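PDB 1XI3: thiamine phosphate pyrophosphorylase from Pyrococcus furiosus, which probably condenses a thiazole phosphate with a pyrimidine pyrophosphate, in a magnesium-dependent step, to form thiamine phosphate. Local coordinates for residues I110-Y116 with A129-G135; V165-I171 with V184-V189. All blocks are in the same frame, centred on the assembly; numbering follows the deposited sequence.

Contact 1: I110-Y116 with A129-G135; sequences IIGASVY and ADYLGAG
The ring of Y131 lays one face over G112, where strands 110-115 and 131-135 pair in parallel in a beta-alpha-beta unit of the TIM barrel. CB leaves on the barrel-interior side, and CG sits between the backbone N and carbonyl carbon (chi1 71°), which swings the ring across the neighbouring strand. At the ring edge Y131 CD1 has I110 CG2 4.0 Å away. Farther out, Y131 CE1 and CZ each approach G112 CA to 3.4 Å, a CH-pi contact, with CG, CD2 and CE2 at longer range, and the OH hydrogen-bonds the hydroxyl of Y18. Glycine suits position 112 because a CB would collide with CZ. S114 shares this interior face; its OG bonds Q91, and it is predicted to bind the pyrimidine substrate. The opposite face is apolar and packs on helix 118-127: the small A113 CB fits against A129 CB (3.9 Å) and L132 CD2, while V115 CG2 meets A134 CB at 4.1 Å. Backbone bonds such as G133 N to A113 O (2.8 Å) fix the pairing. At the strand starts I111 O accepts from D130 N and Y131 N, and D130 OD1 accepts the I111 N-H on its anti lone pair (2.8 Å, 174°).

Contact 2: V165-I171 with V184-V189; sequences VVAIGGI and VDGIAV. With SO4 (sulfate ion), chain C.
D185 and V165 grip each other twice where strands 165-168 and 186-189 pair in parallel as a beta-alpha-beta unit of the TIM barrel. V165 N donates to the anti lone pair of D185 OD1 (2.9 Å, 166°), and D185 N to V165 O (2.9 Å). With CG anti to its carbonyl carbon (chi1 -57°), the D185 carboxylate turns back to V165 while OD2 salt-bridges R12. Replacing D185 by an alanine would probably leave V165 N without its acceptor and deprive R12 of this carboxylate. A167 N bonds G186 O (3.0 Å) and A188 N bonds A167 O (2.8 Å); G186 N is buried without a partner. A water accepts from G169 N and I171 N and donates to A188 O (2.7 Å) and to a sulfate. G170 N bonds sulfate O4 (3.1 Å); I190 N and S191 OG also hold the ion, which probably marks where G170, I190 and S191 are predicted to bind the thiazole phosphate. A CB at G169 would jam against I168 O, while positive phi favours glycine at G170. The small A188 CB packs closely between V166 CG1 (3.7 Å) and I168 CG1, and I171 CD1 comes to 3.7 Å from A188 O. Outward, A167, I171 and I187 pack on the connecting helix 176-180, and V184 on helix 150-160; inside, I168 and A188 meet I20 and Y18 of strand 17-20, which closes the barrel beside 186-189.

In the fold
Contacts 1 and 2 are both buried and belong to one eight-stranded parallel barrel, each joining the two strands of a beta-alpha-beta unit. They meet where strands 131-135 and 165-168 are neighbours: L132 O and V166 N, then V166 O and A134 N, make probable hydrogen bonds, and V165 CG1 packs on A134 CB. Each begins with an aspartate that accepts a backbone N-H from the adjoining strand. Their chemistry then diverges. Contact 1 puts an aromatic ring into the barrel interior, with a predicted pyrimidine-binding serine farther along the same face, whereas contact 2 has aliphatic side chains inside and ends in glycines, a water and a sulfate at the predicted thiazole-phosphate site.

Contact 1: I110-Y116 with A129-G135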
# COMPACT_ATOMS: atom_id res chain seq x y z
N ILE A 110 -16.36 1.82 -0.27
CA ILE A 110 -16.99 1.91 1.04
C ILE A 110 -15.86 2.01 2.05
O ILE A 110 -14.92 1.25 2.00
CB ILE A 110 -17.82 0.66 1.32
CG1 ILE A 110 -18.95 0.53 0.29
CG2 ILE A 110 -18.35 0.68 2.73
CD1 ILE A 110 -19.65 -0.76 0.31
N ILE A 111 -15.99 2.95 2.97
CA ILE A 111 -14.99 3.18 4.00
C ILE A 111 -15.48 2.69 5.36
O ILE A 111 -16.47 3.18 5.91
CB ILE A 111 -14.66 4.67 4.13
CG1 ILE A 111 -14.21 5.28 2.79
CG2 ILE A 111 -13.62 4.89 5.26
CD1 ILE A 111 -13.02 4.72 2.14
N GLY A 112 -14.78 1.72 5.91
CA GLY A 112 -14.98 1.33 7.28
C GLY A 112 -13.90 1.99 8.11
O GLY A 112 -12.75 2.06 7.68
N ALA A 113 -14.27 2.43 9.31
CA ALA A 113 -13.33 3.03 10.25
C ALA A 113 -13.20 2.20 11.52
O ALA A 113 -14.21 1.91 12.18
CB ALA A 113 -13.79 4.44 10.58
N SER A 114 -11.96 1.87 11.91
CA SER A 114 -11.67 1.14 13.14
C SER A 114 -11.59 2.17 14.25
O SER A 114 -10.76 3.09 14.18
CB SER A 114 -10.36 0.36 13.05
OG SER A 114 -10.41 -0.69 12.10
N VAL A 115 -12.46 2.05 15.23
CA VAL A 115 -12.60 3.09 16.29
C VAL A 115 -12.57 2.41 17.65
O VAL A 115 -13.11 1.32 17.83
CB VAL A 115 -13.85 3.93 16.13
CG1 VAL A 115 -13.82 4.65 14.76
CG2 VAL A 115 -15.11 3.11 16.31
N TYR A 116 -11.95 3.08 18.62
CA TYR A 116 -11.67 2.49 19.93
C TYR A 116 -12.15 3.39 21.10
O TYR A 116 -11.74 3.19 22.30
CB TYR A 116 -10.19 2.24 20.06
CG TYR A 116 -9.60 1.33 18.98
CD1 TYR A 116 -9.48 -0.04 19.20
CD2 TYR A 116 -9.19 1.85 17.76
CE1 TYR A 116 -8.97 -0.87 18.24
CE2 TYR A 116 -8.65 1.00 16.77
CZ TYR A 116 -8.56 -0.36 17.03
OH TYR A 116 -8.04 -1.24 16.09
N ALA A 129 -17.05 8.18 7.19
CA ALA A 129 -17.01 6.73 7.22
C ALA A 129 -18.39 6.20 6.88
O ALA A 129 -19.41 6.78 7.29
CB ALA A 129 -16.58 6.23 8.56
N ASP A 130 -18.42 5.08 6.15
CA ASP A 130 -19.69 4.41 5.86
C ASP A 130 -20.14 3.46 6.94
O ASP A 130 -21.34 3.27 7.13
CB ASP A 130 -19.56 3.67 4.52
CG ASP A 130 -19.34 4.63 3.38
OD1 ASP A 130 -18.27 4.63 2.75
OD2 ASP A 130 -20.26 5.44 3.13
N TYR A 131 -19.20 2.84 7.65
CA TYR A 131 -19.51 2.05 8.83
C TYR A 131 -18.35 2.09 9.77
O TYR A 131 -17.26 2.55 9.42
CB TYR A 131 -19.88 0.58 8.48
CG TYR A 131 -18.71 -0.26 8.01
CD1 TYR A 131 -18.30 -0.24 6.65
CD2 TYR A 131 -17.98 -1.03 8.89
CE1 TYR A 131 -17.20 -1.00 6.23
CE2 TYR A 131 -16.89 -1.78 8.47
CZ TYR A 131 -16.48 -1.75 7.14
OH TYR A 131 -15.37 -2.48 6.77
N LEU A 132 -18.61 1.64 10.98
CA LEU A 132 -17.61 1.60 12.03
C LEU A 132 -17.34 0.17 12.42
O LEU A 132 -18.26 -0.65 12.55
CB LEU A 132 -18.08 2.32 13.32
CG LEU A 132 -18.48 3.77 13.14
CD1 LEU A 132 -18.84 4.36 14.51
CD2 LEU A 132 -17.37 4.56 12.52
N GLY A 133 -16.05 -0.12 12.64
CA GLY A 133 -15.62 -1.30 13.37
C GLY A 133 -15.29 -0.84 14.79
O GLY A 133 -14.23 -0.32 15.01
N ALA A 134 -16.21 -1.08 15.72
CA ALA A 134 -16.07 -0.58 17.13
C ALA A 134 -15.57 -1.68 18.01
O ALA A 134 -16.19 -2.73 18.13
CB ALA A 134 -17.39 -0.03 17.64
N GLY A 135 -14.39 -1.48 18.63
CA GLY A 135 -13.84 -2.48 19.51
C GLY A 135 -12.66 -1.92 20.30
O GLY A 135 -12.43 -0.74 20.27

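Contact 2: V165-I171 with V184-V189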
# COMPACT_ATOMS: atom_id res chain seq x y z
N VAL A 165 -22.76 -0.02 12.64
CA VAL A 165 -21.68 -0.37 13.59
C VAL A 165 -21.53 -1.89 13.61
O VAL A 165 -22.50 -2.62 13.87
CB VAL A 165 -21.99 0.15 15.01
CG1 VAL A 165 -20.84 -0.24 15.98
CG2 VAL A 165 -22.27 1.64 14.99
N VAL A 166 -20.30 -2.35 13.34
CA VAL A 166 -19.91 -3.74 13.48
C VAL A 166 -19.03 -3.85 14.73
O VAL A 166 -18.02 -3.14 14.86
CB VAL A 166 -19.13 -4.22 12.26
CG1 VAL A 166 -18.74 -5.65 12.42
CG2 VAL A 166 -19.98 -4.03 11.00
N ALA A 167 -19.43 -4.69 15.68
CA ALA A 167 -18.61 -4.93 16.89
C ALA A 167 -17.42 -5.78 16.52
O ALA A 167 -17.55 -6.68 15.69
CB ALA A 167 -19.43 -5.67 17.95
N ILE A 168 -16.26 -5.57 17.17
CA ILE A 168 -15.12 -6.39 16.95
C ILE A 168 -14.31 -6.57 18.23
O ILE A 168 -14.26 -5.65 19.07
CB ILE A 168 -14.21 -5.80 15.81
CG1 ILE A 168 -13.15 -6.83 15.42
CG2 ILE A 168 -13.63 -4.46 16.21
CD1 ILE A 168 -12.35 -6.50 14.19
N GLY A 169 -13.70 -7.73 18.35
CA GLY A 169 -12.68 -7.96 19.35
C GLY A 169 -13.10 -8.94 20.42
O GLY A 169 -13.94 -8.62 21.27
N GLY A 170 -12.54 -10.13 20.37
CA GLY A 170 -12.82 -11.14 21.38
C GLY A 170 -14.19 -11.78 21.31
O GLY A 170 -14.66 -12.39 22.30
N ILE A 171 -14.83 -11.68 20.14
CA ILE A 171 -16.19 -12.16 19.97
C ILE A 171 -16.22 -13.63 19.58
O ILE A 171 -15.47 -14.08 18.72
CB ILE A 171 -17.00 -11.33 18.94
CG1 ILE A 171 -16.99 -9.84 19.34
CG2 ILE A 171 -18.42 -11.83 18.83
CD1 ILE A 171 -17.52 -8.88 18.25
N VAL A 184 -25.79 -3.32 17.69
CA VAL A 184 -24.93 -3.35 16.52
C VAL A 184 -25.62 -4.00 15.32
O VAL A 184 -26.59 -4.75 15.46
CB VAL A 184 -23.57 -4.07 16.80
CG1 VAL A 184 -22.73 -3.21 17.80
CG2 VAL A 184 -23.78 -5.47 17.31
N ASP A 185 -25.14 -3.66 14.14
CA ASP A 185 -25.63 -4.24 12.90
C ASP A 185 -24.97 -5.57 12.54
O ASP A 185 -25.42 -6.26 11.66
CB ASP A 185 -25.45 -3.21 11.81
CG ASP A 185 -26.17 -1.92 12.16
OD1 ASP A 185 -25.53 -0.94 12.64
OD2 ASP A 185 -27.42 -1.94 12.06
N GLY A 186 -23.86 -5.90 13.21
CA GLY A 186 -23.12 -7.07 12.91
C GLY A 186 -21.99 -7.31 13.87
O GLY A 186 -21.66 -6.46 14.71
N ILE A 187 -21.39 -8.49 13.74
CA ILE A 187 -20.20 -8.86 14.49
C ILE A 187 -19.08 -9.26 13.54
O ILE A 187 -19.31 -9.90 12.53
CB ILE A 187 -20.46 -9.96 15.51
CG1 ILE A 187 -21.06 -11.22 14.83
CG2 ILE A 187 -21.40 -9.43 16.57
CD1 ILE A 187 -21.10 -12.46 15.71
N ALA A 188 -17.86 -8.81 13.89
CA ALA A 188 -16.67 -9.15 13.18
C ALA A 188 -15.87 -10.14 14.02
O ALA A 188 -15.65 -9.91 15.21
CB ALA A 188 -15.84 -7.91 12.87
N VAL A 189 -15.43 -11.21 13.38
CA VAL A 189 -14.69 -12.26 14.03
C VAL A 189 -13.42 -12.61 13.26
O VAL A 189 -13.39 -12.59 12.02
CB VAL A 189 -15.55 -13.51 14.25
CG1 VAL A 189 -16.67 -13.21 15.25
CG2 VAL A 189 -16.12 -14.03 12.95
S SO4 C . -10.74 -11.83 17.67
O1 SO4 C . -11.10 -12.55 18.91
O2 SO4 C . -9.69 -12.68 17.10
O3 SO4 C . -11.89 -11.75 16.77
O4 SO4 C . -10.43 -10.49 18.08
O HOH W 1 -14.08 -10.36 17.38